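Side-chain contacts in beta-phosphoglucomutase (Bacteroides vulgatus, PDB 3DV9), which probably interconverts beta-glucose 1-phosphate and glucose 6-phosphate with the help of a magnesium ion: residues I21-V26 against T239-L244; K119-S122 against T126-V129. One frame throughout, in Å; residues are numbered along the deposited sequence. Where two conformers were deposited one is given.

Contact 1: residues I21-V26 against T239-L244; sequences IDLKAV and TLQSAL
Leu-244 meets both Ile-21 and Leu-23 by putting a different methyl against each. Its CD2 does the closer work: it comes 3.6 Å from CD1 of Ile-21 and 3.8 Å from CG2 of the same residue, so it touches both branches of the isoleucine and also lies near CB. The beta-branch of Ile-21 offers two arms, and chi1 of -77° places CG1 beside the backbone N and CG2 anti to it, with CD1 at the end of one arm and CG2 as the other both against CD2 of Leu-244. The second methyl, CD1 of Leu-244, lies 4.1 Å from CD2 of Leu-23, a looser contact. Here the leucine's fork suits the place, since one residue can serve two neighbours two positions apart in an extended chain. CD2 of Leu-23 also rests 4.3 Å from CG of Gln-241, touching the aliphatic part of that side chain; the amide beyond it is turned to other partners, NE2 bonding to Glu-123 and OE1 weakly to Trp-237.

The extended run that carries Ile-21 and Leu-23 leads directly into strand 25-29, the central-sheet strand of the haloacid dehalogenase-like fold that ends at the magnesium ligand Asp-29. Helix 230-244 lies against this approach, and Leu-186 of the neighbouring strand 185-189 touches both leucines.

Polar contact between the backbones passes through one water. It accepts from Ile-21 N at 2.7 Å and donates to Leu-244 O at 2.8 Å, joining a donor and an acceptor that do not bond directly. Close by, Ile-21 O and Leu-244 O stand 3.1 Å apart; both are acceptors and cannot bond each other.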
ATOM      1  N   ILE A  21      11.357 -15.955  -9.630  1.00 23.04           N
ATOM      2  CA  ILE A  21      11.420 -14.586  -9.132  1.00 23.18           C
ATOM      3  C   ILE A  21      12.886 -14.355  -8.789  1.00 23.48           C
ATOM      4  O   ILE A  21      13.474 -15.100  -8.021  1.00 24.39           O
ATOM      5  CB  ILE A  21      10.490 -14.350  -7.882  1.00 22.86           C
ATOM      6  CG1 ILE A  21       9.009 -14.231  -8.334  1.00 23.06           C
ATOM      7  CG2 ILE A  21      10.926 -13.078  -7.072  1.00 22.81           C
ATOM      8  CD1 ILE A  21       7.984 -14.396  -7.234  1.00 21.74           C
ATOM      9  N   ASP A  22      13.459 -13.315  -9.382  1.00 23.45           N
ATOM     10  CA  ASP A  22      14.855 -12.953  -9.155  1.00 23.72           C
ATOM     11  C   ASP A  22      14.849 -11.654  -8.324  1.00 22.25           C
ATOM     12  O   ASP A  22      14.860 -10.544  -8.844  1.00 21.86           O
ATOM     13  CB  ASP A  22      15.548 -12.803 -10.515  1.00 22.73           C
ATOM     14  CG  ASP A  22      17.000 -12.373 -10.402  1.00 25.10           C
ATOM     15  OD1 ASP A  22      17.605 -12.521  -9.321  1.00 26.55           O
ATOM     16  OD2 ASP A  22      17.545 -11.891 -11.427  1.00 25.33           O
ATOM     17  N   LEU A  23      14.752 -11.830  -7.018  1.00 21.77           N
ATOM     18  CA  LEU A  23      14.380 -10.740  -6.148  1.00 21.58           C
ATOM     19  C   LEU A  23      15.426  -9.620  -6.092  1.00 20.91           C
ATOM     20  O   LEU A  23      16.598  -9.870  -5.746  1.00 21.02           O
ATOM     21  CB  LEU A  23      14.092 -11.266  -4.746  1.00 21.98           C
ATOM     22  CG  LEU A  23      13.538 -10.214  -3.778  1.00 23.31           C
ATOM     23  CD1 LEU A  23      12.233  -9.635  -4.258  1.00 25.59           C
ATOM     24  CD2 LEU A  23      13.299 -10.815  -2.388  1.00 23.56           C
ATOM     25  N   LYS A  24      14.997  -8.396  -6.442  1.00 19.36           N
ATOM     26  CA  LYS A  24      15.873  -7.230  -6.375  0.50 19.03           C
ATOM     27  C   LYS A  24      15.265  -6.092  -5.567  1.00 18.84           C
ATOM     28  O   LYS A  24      15.980  -5.219  -5.092  1.00 18.32           O
ATOM     29  CB  LYS A  24      16.215  -6.740  -7.785  0.50 19.52           C
ATOM     30  CG  LYS A  24      16.819  -7.828  -8.647  0.50 20.19           C
ATOM     31  CD  LYS A  24      17.404  -7.266  -9.920  0.50 21.76           C
ATOM     32  CE  LYS A  24      17.884  -8.401 -10.845  0.50 23.03           C
ATOM     33  NZ  LYS A  24      19.179  -9.018 -10.433  0.50 22.69           N
ATOM     34  N   ALA A  25      13.946  -6.077  -5.474  1.00 18.14           N
ATOM     35  CA  ALA A  25      13.258  -4.920  -4.904  1.00 18.23           C
ATOM     36  C   ALA A  25      12.043  -5.354  -4.089  1.00 18.48           C
ATOM     37  O   ALA A  25      11.384  -6.352  -4.403  1.00 19.14           O
ATOM     38  CB  ALA A  25      12.784  -3.964  -6.071  1.00 18.51           C
ATOM     39  N   VAL A  26      11.713  -4.554  -3.080  1.00 18.02           N
ATOM     40  CA  VAL A  26      10.513  -4.796  -2.258  1.00 17.68           C
ATOM     41  C   VAL A  26       9.785  -3.460  -2.156  1.00 18.33           C
ATOM     42  O   VAL A  26      10.324  -2.476  -1.632  1.00 17.90           O
ATOM     43  CB  VAL A  26      10.813  -5.400  -0.841  1.00 17.73           C
ATOM     44  CG1 VAL A  26       9.470  -5.796  -0.120  1.00 17.84           C
ATOM     45  CG2 VAL A  26      11.737  -6.630  -0.930  1.00 18.06           C
ATOM     46  N   THR A 239      12.700 -16.999   5.698  1.00 22.24           N
ATOM     47  CA  THR A 239      12.116 -18.198   5.040  1.00 23.08           C
ATOM     48  C   THR A 239      11.548 -17.826   3.686  1.00 22.00           C
ATOM     49  O   THR A 239      11.656 -18.584   2.712  1.00 21.54           O
ATOM     50  CB  THR A 239      11.026 -18.807   5.938  1.00 22.37           C
ATOM     51  OG1 THR A 239      11.638 -19.183   7.172  1.00 27.72           O
ATOM     52  CG2 THR A 239      10.345 -20.071   5.280  1.00 25.48           C
ATOM     53  N   LEU A 240      10.941 -16.648   3.608  1.00 20.58           N
ATOM     54  CA  LEU A 240      10.330 -16.246   2.353  1.00 20.31           C
ATOM     55  C   LEU A 240      11.420 -15.939   1.331  1.00 19.53           C
ATOM     56  O   LEU A 240      11.350 -16.421   0.179  1.00 20.46           O
ATOM     57  CB  LEU A 240       9.428 -15.019   2.602  1.00 20.25           C
ATOM     58  CG  LEU A 240       8.825 -14.433   1.331  1.00 22.41           C
ATOM     59  CD1 LEU A 240       7.920 -15.431   0.611  1.00 21.91           C
ATOM     60  CD2 LEU A 240       8.077 -13.143   1.670  1.00 23.27           C
ATOM     61  N   GLN A 241      12.412 -15.124   1.714  1.00 18.82           N
ATOM     62  CA  GLN A 241      13.511 -14.813   0.779  1.00 18.80           C
ATOM     63  C   GLN A 241      14.202 -16.099   0.275  1.00 18.28           C
ATOM     64  O   GLN A 241      14.511 -16.227  -0.926  1.00 17.18           O
ATOM     65  CB  GLN A 241      14.528 -13.852   1.407  1.00 18.96           C
ATOM     66  CG  GLN A 241      15.492 -13.254   0.376  1.00 20.45           C
ATOM     67  CD  GLN A 241      16.636 -12.490   1.025  1.00 20.39           C
ATOM     68  OE1 GLN A 241      16.721 -12.416   2.255  1.00 21.71           O
ATOM     69  NE2 GLN A 241      17.543 -11.935   0.207  1.00 19.05           N
ATOM     70  N   SER A 242      14.411 -17.052   1.185  1.00 17.16           N
ATOM     71  CA  SER A 242      14.965 -18.364   0.822  0.60 17.39           C
ATOM     72  C   SER A 242      14.094 -19.112  -0.206  1.00 17.42           C
ATOM     73  O   SER A 242      14.623 -19.669  -1.183  1.00 17.04           O
ATOM     74  CB  SER A 242      15.192 -19.226   2.069  0.60 17.12           C
ATOM     75  OG  SER A 242      15.782 -20.473   1.724  0.60 17.68           O
ATOM     76  N   ALA A 243      12.769 -19.113   0.015  1.00 16.92           N
ATOM     77  CA  ALA A 243      11.791 -19.772  -0.877  1.00 17.58           C
ATOM     78  C   ALA A 243      11.823 -19.174  -2.272  1.00 16.90           C
ATOM     79  O   ALA A 243      11.610 -19.857  -3.262  1.00 16.06           O
ATOM     80  CB  ALA A 243      10.359 -19.642  -0.305  1.00 17.14           C
ATOM     81  N   LEU A 244      12.091 -17.880  -2.321  1.00 16.29           N
ATOM     82  CA  LEU A 244      12.118 -17.093  -3.558  1.00 16.27           C
ATOM     83  C   LEU A 244      13.388 -17.293  -4.375  1.00 17.10           C
ATOM     84  O   LEU A 244      13.411 -17.006  -5.583  1.00 15.70           O
ATOM     85  CB  LEU A 244      11.955 -15.602  -3.200  1.00 17.42           C
ATOM     86  CG  LEU A 244      10.528 -15.158  -2.841  1.00 14.44           C
ATOM     87  CD1 LEU A 244      10.535 -13.803  -2.079  1.00 13.85           C
ATOM     88  CD2 LEU A 244       9.637 -15.098  -4.111  1.00 15.67           C
TER
HETATM   89  O   HOH W   1      11.616 -17.779  -7.603  1.00 26.28           O

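Contact 2: residues K119-S122 against T126-V129; sequences KIKS and TPMV
Lys-121 NZ donates hydrogen bonds to two backbone carbonyls, those of Gly-148 and Ile-149, and to get there its aliphatic chain passes across the ring of Pro-127. CG lies anti to the backbone N (chi1 -162°) and the chain then bends at chi2 (84°), which swings CD over to the proline, 3.8 Å from Pro-127 CD and 3.9 Å from Pro-127 CG. Chain and ring meet at about a right angle. Lysine suits this margin of the core because its methylenes can lie on an apolar ring while its ammonium group reaches past to oxygen atoms.

Ile-120 approaches the same ring with CG2, which is 4.1 Å from Pro-127 CG; the two side chains run past each other in opposite directions. Its branched side chain is buried and also packs on Val-26, Phe-28 and Trp-237. Pro-127 CG is thus touched by both Ile-120 and Lys-121, while CD meets the lysine chain. Its lack of an amide hydrogen costs no bond to strand 25-29, since Thr-126 and Met-128 make the backbone bonds there, while Phe-150 packs on the ring as well.

Helix 113-122 turning through a three-residue loop into strand 126-130 forms the returning half of a beta-alpha-beta crossover from strand 25-29, characteristic of the Rossmann-like core of the haloacid dehalogenase superfamily.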
ATOM      1  N   LYS A 119      16.668  -5.742   7.271  1.00 17.06           N
ATOM      2  CA  LYS A 119      17.098  -7.056   6.757  1.00 18.41           C
ATOM      3  C   LYS A 119      17.177  -6.938   5.233  1.00 18.60           C
ATOM      4  O   LYS A 119      18.154  -7.385   4.610  1.00 19.32           O
ATOM      5  CB  LYS A 119      16.033  -8.116   7.061  1.00 17.60           C
ATOM      6  CG  LYS A 119      15.999  -8.544   8.528  1.00 19.26           C
ATOM      7  CD  LYS A 119      14.859  -9.512   8.715  1.00 19.56           C
ATOM      8  CE  LYS A 119      14.665  -9.832  10.151  1.00 22.10           C
ATOM      9  NZ  LYS A 119      13.472 -10.752  10.341  1.00 21.81           N
ATOM     10  N   ILE A 120      16.154  -6.320   4.663  1.00 17.61           N
ATOM     11  CA  ILE A 120      16.029  -6.178   3.177  1.00 17.40           C
ATOM     12  C   ILE A 120      17.205  -5.345   2.643  1.00 18.01           C
ATOM     13  O   ILE A 120      17.860  -5.726   1.672  1.00 18.80           O
ATOM     14  CB  ILE A 120      14.630  -5.569   2.769  1.00 17.00           C
ATOM     15  CG1 ILE A 120      13.546  -6.633   3.016  1.00 16.70           C
ATOM     16  CG2 ILE A 120      14.588  -5.121   1.282  1.00 17.78           C
ATOM     17  CD1 ILE A 120      12.076  -6.080   3.092  1.00 17.16           C
ATOM     18  N   LYS A 121      17.454  -4.213   3.269  1.00 18.19           N
ATOM     19  CA  LYS A 121      18.598  -3.345   2.897  1.00 19.56           C
ATOM     20  C   LYS A 121      19.941  -4.099   3.036  1.00 19.77           C
ATOM     21  O   LYS A 121      20.791  -4.015   2.144  1.00 19.16           O
ATOM     22  CB  LYS A 121      18.536  -2.009   3.681  1.00 20.41           C
ATOM     23  CG  LYS A 121      19.343  -0.831   3.157  1.00 26.67           C
ATOM     24  CD  LYS A 121      18.569  -0.079   2.046  1.00 27.87           C
ATOM     25  CE  LYS A 121      19.512   0.883   1.346  1.00 31.80           C
ATOM     26  NZ  LYS A 121      18.803   2.127   0.923  1.00 35.94           N
ATOM     27  N   SER A 122      20.112  -4.866   4.109  1.00 20.40           N
ATOM     28  CA  SER A 122      21.328  -5.641   4.367  0.60 20.85           C
ATOM     29  C   SER A 122      21.608  -6.667   3.257  1.00 21.04           C
ATOM     30  O   SER A 122      22.781  -6.974   2.927  1.00 20.72           O
ATOM     31  CB  SER A 122      21.203  -6.386   5.703  0.60 20.54           C
ATOM     32  OG  SER A 122      22.422  -7.047   6.019  0.60 22.02           O
ATOM     33  N   THR A 126      16.506  -3.433  -2.869  1.00 19.15           N
ATOM     34  CA  THR A 126      16.084  -2.041  -2.923  1.00 18.69           C
ATOM     35  C   THR A 126      14.683  -1.840  -2.377  1.00 19.22           C
ATOM     36  O   THR A 126      13.716  -2.253  -3.017  1.00 17.30           O
ATOM     37  CB  THR A 126      16.111  -1.555  -4.376  1.00 18.40           C
ATOM     38  OG1 THR A 126      17.444  -1.700  -4.869  1.00 18.95           O
ATOM     39  CG2 THR A 126      15.597  -0.089  -4.474  1.00 17.79           C
ATOM     40  N   PRO A 127      14.561  -1.236  -1.173  1.00 20.36           N
ATOM     41  CA  PRO A 127      13.224  -0.974  -0.690  1.00 19.88           C
ATOM     42  C   PRO A 127      12.670   0.267  -1.418  1.00 19.21           C
ATOM     43  O   PRO A 127      13.427   1.194  -1.724  1.00 19.09           O
ATOM     44  CB  PRO A 127      13.444  -0.685   0.810  1.00 21.22           C
ATOM     45  CG  PRO A 127      14.885  -1.025   1.106  1.00 21.71           C
ATOM     46  CD  PRO A 127      15.586  -0.822  -0.193  1.00 20.80           C
HETATM   47  N   MSE A 128      11.371   0.263  -1.707  1.00 19.01           N
HETATM   48  CA  MSE A 128      10.720   1.441  -2.303  1.00 18.73           C
HETATM   49  C   MSE A 128       9.429   1.675  -1.542  1.00 19.51           C
HETATM   50  O   MSE A 128       8.857   0.733  -0.978  1.00 19.62           O
HETATM   51  CB  MSE A 128      10.420   1.235  -3.807  1.00 19.50           C
HETATM   52  CG  MSE A 128      11.656   0.816  -4.637  1.00 18.54           C
HETATM   53 SE   MSE A 128      11.232   0.781  -6.553  0.70 19.08          SE
HETATM   54  CE  MSE A 128      10.798   2.675  -6.768  1.00 18.74           C
ATOM     55  N   VAL A 129       8.987   2.920  -1.536  1.00 19.29           N
ATOM     56  CA  VAL A 129       7.665   3.275  -0.963  1.00 19.22           C
ATOM     57  C   VAL A 129       6.728   3.637  -2.088  1.00 18.68           C
ATOM     58  O   VAL A 129       7.114   4.381  -2.991  1.00 18.11           O
ATOM     59  CB  VAL A 129       7.746   4.458   0.018  1.00 21.16           C
ATOM     60  CG1 VAL A 129       6.347   4.738   0.602  1.00 19.22           C
ATOM     61  CG2 VAL A 129       8.696   4.159   1.097  1.00 23.90           C
TER

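In the fold
From the N terminus, the chain leaves helix 2-16 and runs through segment 21-26, whose last two residues begin strand 25-29. It then runs through the helices 38-51 to 87-101 before helix 113-122, where contact 2 closes a tight loop of three residues onto strand 126-130. The remaining strands and helices follow, and helix 230-244 closes contact 1 at the far end, so contact 2 is nested within its long loop. The two meet in the parallel sheet, where Thr-126 N to Lys-24 O and Met-128 N to Val-26 O, each 2.9 Å, are probable hydrogen bonds. Contact 2 sets helix 113-122 on strand 126-130, while contact 1 sets helix 230-244 against the run leading into strand 25-29.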